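Lmo0325 protein (Listeria monocytogenes EGD-e, PDB 4RYK) is a putative transcriptional regulator of the Rgg family that probably binds DNA through a helix-turn-helix domain, and is paired as a two-fold symmetric dimer in the crystal. Local coordinates at the interface of chains A and B. Sequence-based numbering; all coordinates share one arbitrary frame. Chains: chain A/B, Lmo0325 protein.

Contact 1: the interface of chains A and B. Residues chain A 238-243, 246; chain B 241, 243-244, 282.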
# COMPACT_ATOMS: atom_id res chain seq x y z
N GLY A 238 3.85 10.65 8.61
CA GLY A 238 5.26 10.20 8.61
C GLY A 238 5.50 8.96 7.75
O GLY A 238 6.52 8.29 7.90
N SER A 239 4.58 8.68 6.83
CA SER A 239 4.59 7.44 6.02
C SER A 239 5.90 7.03 5.37
O SER A 239 6.55 7.82 4.55
CB SER A 239 3.54 7.55 4.87
OG SER A 239 2.24 7.62 5.40
N PHE A 240 6.21 5.74 5.60
CA PHE A 240 7.31 5.13 4.87
C PHE A 240 7.00 4.91 3.41
O PHE A 240 7.91 5.06 2.59
CB PHE A 240 7.83 3.85 5.51
CG PHE A 240 8.40 4.03 6.89
CD1 PHE A 240 8.79 5.28 7.35
CD2 PHE A 240 8.50 2.97 7.75
CE1 PHE A 240 9.28 5.46 8.61
CE2 PHE A 240 9.02 3.14 9.03
CZ PHE A 240 9.38 4.39 9.46
N ASN A 241 5.73 4.68 3.03
CA ASN A 241 5.48 4.19 1.69
C ASN A 241 5.58 5.27 0.63
O ASN A 241 5.46 4.93 -0.54
CB ASN A 241 4.14 3.44 1.58
CG ASN A 241 2.91 4.38 1.38
OD1 ASN A 241 2.92 5.56 1.74
ND2 ASN A 241 1.84 3.81 0.82
N SER A 242 5.84 6.53 1.00
CA SER A 242 5.77 7.62 0.04
C SER A 242 7.07 8.36 -0.07
O SER A 242 7.13 9.46 -0.64
CB SER A 242 4.61 8.55 0.41
OG SER A 242 4.72 8.95 1.74
N ALA A 243 8.13 7.72 0.39
CA ALA A 243 9.47 8.28 0.24
C ALA A 243 9.80 8.66 -1.18
O ALA A 243 10.38 9.72 -1.42
CB ALA A 243 10.50 7.31 0.76
N ARG A 246 8.61 12.03 -1.99
CA ARG A 246 9.33 13.10 -1.32
C ARG A 246 10.52 13.51 -2.19
O ARG A 246 10.93 14.66 -2.19
CB ARG A 246 9.79 12.67 0.07
CG ARG A 246 8.62 12.30 0.95
CD ARG A 246 9.09 12.14 2.37
NE ARG A 246 8.06 11.63 3.26
CZ ARG A 246 8.17 11.59 4.58
NH1 ARG A 246 9.27 12.04 5.14
NH2 ARG A 246 7.20 11.10 5.34
N ASN B 241 6.66 2.17 -3.85
CA ASN B 241 6.26 2.30 -2.47
C ASN B 241 7.32 1.87 -1.49
O ASN B 241 7.09 2.01 -0.30
CB ASN B 241 4.93 1.57 -2.18
CG ASN B 241 5.09 0.05 -1.91
OD1 ASN B 241 6.06 -0.60 -2.33
ND2 ASN B 241 4.11 -0.52 -1.21
N ALA B 243 10.76 2.73 -1.64
CA ALA B 243 11.95 3.56 -1.66
C ALA B 243 12.60 3.72 -0.30
O ALA B 243 13.81 3.66 -0.18
CB ALA B 243 11.62 4.92 -2.23
N PHE B 244 11.80 3.91 0.72
CA PHE B 244 12.34 4.06 2.05
C PHE B 244 13.27 2.88 2.42
O PHE B 244 14.34 3.06 3.00
CB PHE B 244 11.20 4.19 3.08
CG PHE B 244 11.66 4.30 4.52
CD1 PHE B 244 11.84 3.17 5.30
CD2 PHE B 244 11.94 5.55 5.10
CE1 PHE B 244 12.27 3.26 6.63
CE2 PHE B 244 12.37 5.65 6.42
CZ PHE B 244 12.55 4.51 7.18
N TYR B 282 12.82 12.65 6.88
CA TYR B 282 12.69 11.59 7.88
C TYR B 282 13.72 11.86 8.95
O TYR B 282 14.60 11.03 9.19
CB TYR B 282 12.92 10.19 7.26
CG TYR B 282 11.88 9.72 6.26
CD1 TYR B 282 10.66 9.27 6.69
CD2 TYR B 282 12.15 9.71 4.90
CE1 TYR B 282 9.71 8.85 5.81
CE2 TYR B 282 11.19 9.31 3.97
CZ TYR B 282 9.98 8.88 4.43
OH TYR B 282 9.04 8.44 3.55
O HOH W 1 2.07 1.14 -0.14
O HOH W 2 9.00 4.11 0.58
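B:Phe244 and A:Phe240 stack face to face across a two-fold symmetric interface, where the turn 240-242 of chain A meets the start of helix 243-259 and the loop residue B:Tyr282 of chain B. The phenyl centroids are 4.0 Å apart and the planes almost parallel. Followed outwards, B:Phe244 first sets its CB against the carbonyl A:Phe240 O and the methyl of A:Ala243. Its CG faces CB and CG of A:Phe240, its CD1 lies over that same CG, CD2 faces CD1, CE1 lies over CG and CD2, and CE2 over CD1; the tip CZ reaches A:Phe240 CE1 at 3.7 Å. Having CG anti to its backbone N (chi1 178°) lays this ring parallel to that of A:Phe240, face against face.

Within chain B the edge of B:Phe244, at CD2, lies over the centre of one face of the B:Tyr282 ring. The opposite face of the phenol carries A:Arg246: the extended arginine chain lays its guanidinium nearly parallel to the ring, with NH1 3.2 Å from the ring centroid in a cation-pi contact. At the tip, the phenol B:Tyr282 OH donates to the backbone A:Ser239 O at 2.8 Å, tilted 15° from the carbonyl plane, with a C=O...O angle of 144°. The tyrosine is thus fixed both by its face and by its hydroxyl.

Water joins the backbones beside the stack: water 2 sits 2.8 Å from B:Phe244 N, in a nearly straight bond, and also binds A:Phe240 O. Nearer the symmetry axis, the carboxamide nitrogens of A:Asn241 and B:Asn241 share one water, each ND2 lying 2.8 Å from water 1.

Contact 2: the interface of chains A and B. Residues chain A 17, 21, 61-62, 66, 69-70, 74; chain B 160-161, 193.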
# COMPACT_ATOMS: atom_id res chain seq x y z
N ILE A 17 -6.72 -22.58 4.44
CA ILE A 17 -6.00 -21.73 5.37
C ILE A 17 -6.17 -22.18 6.82
O ILE A 17 -5.19 -22.27 7.58
CB ILE A 17 -6.41 -20.25 5.25
CG1 ILE A 17 -5.96 -19.67 3.90
CG2 ILE A 17 -5.75 -19.45 6.35
CD1 ILE A 17 -6.71 -18.39 3.51
N LYS A 21 -3.19 -23.67 9.52
CA LYS A 21 -2.94 -23.08 10.85
C LYS A 21 -3.21 -24.03 12.01
O LYS A 21 -2.99 -23.66 13.18
CB LYS A 21 -3.76 -21.79 11.02
CG LYS A 21 -3.32 -20.69 10.05
CD LYS A 21 -3.97 -19.37 10.41
CE LYS A 21 -3.75 -18.28 9.38
NZ LYS A 21 -2.34 -18.14 8.96
N MSE A 61 -7.44 -15.01 11.34
CA MSE A 61 -6.44 -13.94 11.32
C MSE A 61 -5.92 -13.60 9.94
O MSE A 61 -4.70 -13.46 9.71
CB MSE A 61 -5.27 -14.36 12.20
CG MSE A 61 -5.60 -13.99 13.63
SE MSE A 61 -6.03 -15.71 14.42
CE MSE A 61 -4.09 -16.18 14.68
N VAL A 62 -6.84 -13.48 9.00
CA VAL A 62 -6.48 -13.05 7.68
C VAL A 62 -7.36 -11.86 7.30
O VAL A 62 -8.54 -12.04 7.19
CB VAL A 62 -6.70 -14.18 6.66
CG1 VAL A 62 -6.44 -13.67 5.27
CG2 VAL A 62 -5.76 -15.35 6.95
N GLU A 66 -5.96 -9.38 2.25
CA GLU A 66 -4.93 -10.45 2.12
C GLU A 66 -5.64 -11.68 1.60
O GLU A 66 -5.12 -12.41 0.74
CB GLU A 66 -4.25 -10.74 3.46
CG GLU A 66 -3.16 -11.80 3.33
CD GLU A 66 -2.54 -12.24 4.64
OE1 GLU A 66 -2.83 -11.69 5.73
OE2 GLU A 66 -1.70 -13.15 4.53
N PHE A 69 -6.00 -11.27 -2.03
CA PHE A 69 -4.73 -11.45 -2.68
C PHE A 69 -4.43 -12.94 -2.88
O PHE A 69 -4.02 -13.32 -3.94
CB PHE A 69 -3.62 -10.77 -1.88
CG PHE A 69 -2.26 -10.91 -2.52
CD1 PHE A 69 -1.94 -10.19 -3.66
CD2 PHE A 69 -1.33 -11.81 -2.01
CE1 PHE A 69 -0.71 -10.33 -4.27
CE2 PHE A 69 -0.11 -11.97 -2.61
CZ PHE A 69 0.21 -11.22 -3.72
N ILE A 70 -4.60 -13.75 -1.84
CA ILE A 70 -4.42 -15.21 -1.91
C ILE A 70 -5.40 -15.82 -2.89
O ILE A 70 -5.03 -16.58 -3.76
CB ILE A 70 -4.61 -15.86 -0.53
CG1 ILE A 70 -3.59 -15.30 0.43
CG2 ILE A 70 -4.42 -17.40 -0.65
CD1 ILE A 70 -3.85 -15.63 1.90
N PHE A 74 -2.44 -15.01 -5.72
CA PHE A 74 -1.29 -14.14 -5.37
C PHE A 74 -0.87 -13.18 -6.45
O PHE A 74 0.32 -12.98 -6.68
CB PHE A 74 -0.06 -14.97 -4.92
CG PHE A 74 -0.32 -15.88 -3.77
CD1 PHE A 74 -0.78 -17.19 -3.99
CD2 PHE A 74 -0.06 -15.47 -2.45
CE1 PHE A 74 -1.00 -18.04 -2.91
CE2 PHE A 74 -0.26 -16.33 -1.38
CZ PHE A 74 -0.73 -17.61 -1.61
N THR B 160 0.68 -17.19 6.49
CA THR B 160 0.10 -15.95 6.01
C THR B 160 0.81 -14.82 6.75
O THR B 160 1.77 -15.06 7.49
CB THR B 160 -1.41 -15.91 6.28
OG1 THR B 160 -1.63 -15.84 7.68
CG2 THR B 160 -2.07 -17.19 5.73
N LEU B 161 0.40 -13.57 6.53
CA LEU B 161 1.15 -12.47 7.14
C LEU B 161 1.05 -12.45 8.65
O LEU B 161 1.94 -11.92 9.32
CB LEU B 161 0.73 -11.14 6.56
CG LEU B 161 1.03 -11.05 5.08
CD1 LEU B 161 0.57 -9.70 4.54
CD2 LEU B 161 2.49 -11.24 4.73
N TYR B 193 4.31 -13.07 -1.51
CA TYR B 193 3.84 -11.81 -1.00
C TYR B 193 4.69 -10.59 -1.41
O TYR B 193 4.31 -9.47 -1.12
CB TYR B 193 3.73 -11.83 0.53
CG TYR B 193 2.57 -12.59 1.09
CD1 TYR B 193 1.29 -12.10 1.01
CD2 TYR B 193 2.76 -13.82 1.76
CE1 TYR B 193 0.21 -12.79 1.54
CE2 TYR B 193 1.66 -14.52 2.31
CZ TYR B 193 0.40 -14.00 2.19
OH TYR B 193 -0.71 -14.62 2.71
O HOH W 3 -2.67 -13.04 8.06
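B:Leu161, the first residue of helix 161-170, points its backbone N-H at A:Glu66 of helix 64-71, and the preceding B:Thr160 is extended (phi -98°, psi -176°), placing its side chain beside that helix start. A:Glu66 reaches across with CG anti to its backbone N (chi1 -178°) and an extended chain, which brings its carboxylate to the chain B surface. One oxygen takes two bonds. B:Leu161 N donates to A:Glu66 OE2 at 2.9 Å, nearly straight, on the syn side and somewhat out of the carboxylate plane. The phenol B:Tyr193 OH, at the end of helix 176-193, donates to the anti lone pair of A:Glu66 OE2 in a short bond of 2.5 Å. Its ring stands steeply to the carboxylate, and the glutamate CG packs by the phenol's CE1. Placed at a helix N-terminus, the carboxylate would probably be stabilised as the anion.

The second oxygen works through water: A:Glu66 OE1 lies 2.7 Å from water 3, which also binds the backbone A:Met61 O (selenomethionine). The hydroxyl B:Thr160 OG1 lies 3.0 Å from water 3. That hydroxyl additionally accepts from the side-chain amine of A:Lys21, NZ to B:Thr160 OG1 being 2.7 Å. The lysine chain runs extended and then bends at its last torsion, meeting the threonine at about a right angle. Water, lysine and glutamate thereby tie residues of the helix-turn-helix region of chain A to the start of helix 161-170 of chain B.

Apolar groups flank the polar cluster. Within chain B, B:Leu161 CD2 lies over the centre of one face of the B:Tyr193 ring. A:Phe69 sets its CE2 3.9 Å from B:Tyr193 CD1, and the methyl A:Ile70 CD1 approaches B:Tyr193 OH at 3.4 Å.

The C-alpha centres of contact 1 and contact 2 lie about 25 Å apart, and the two share no residue or secondary-structure element. Contact 1 joins the C-terminal Rgg-type regions of both chains near the two-fold axis, while contact 2 sets the helix-turn-helix region of chain A against B:Thr160, B:Leu161 and B:Tyr193, in the range of the Rgg-type C-terminal family. Each recurs with the chains exchanged. The probably DNA-binding helix-turn-helix region of one subunit thus rests on the body of the other, a pairing that could fix the spacing of the two helix-turn-helix units. The structure alone does not prove this dimer in solution.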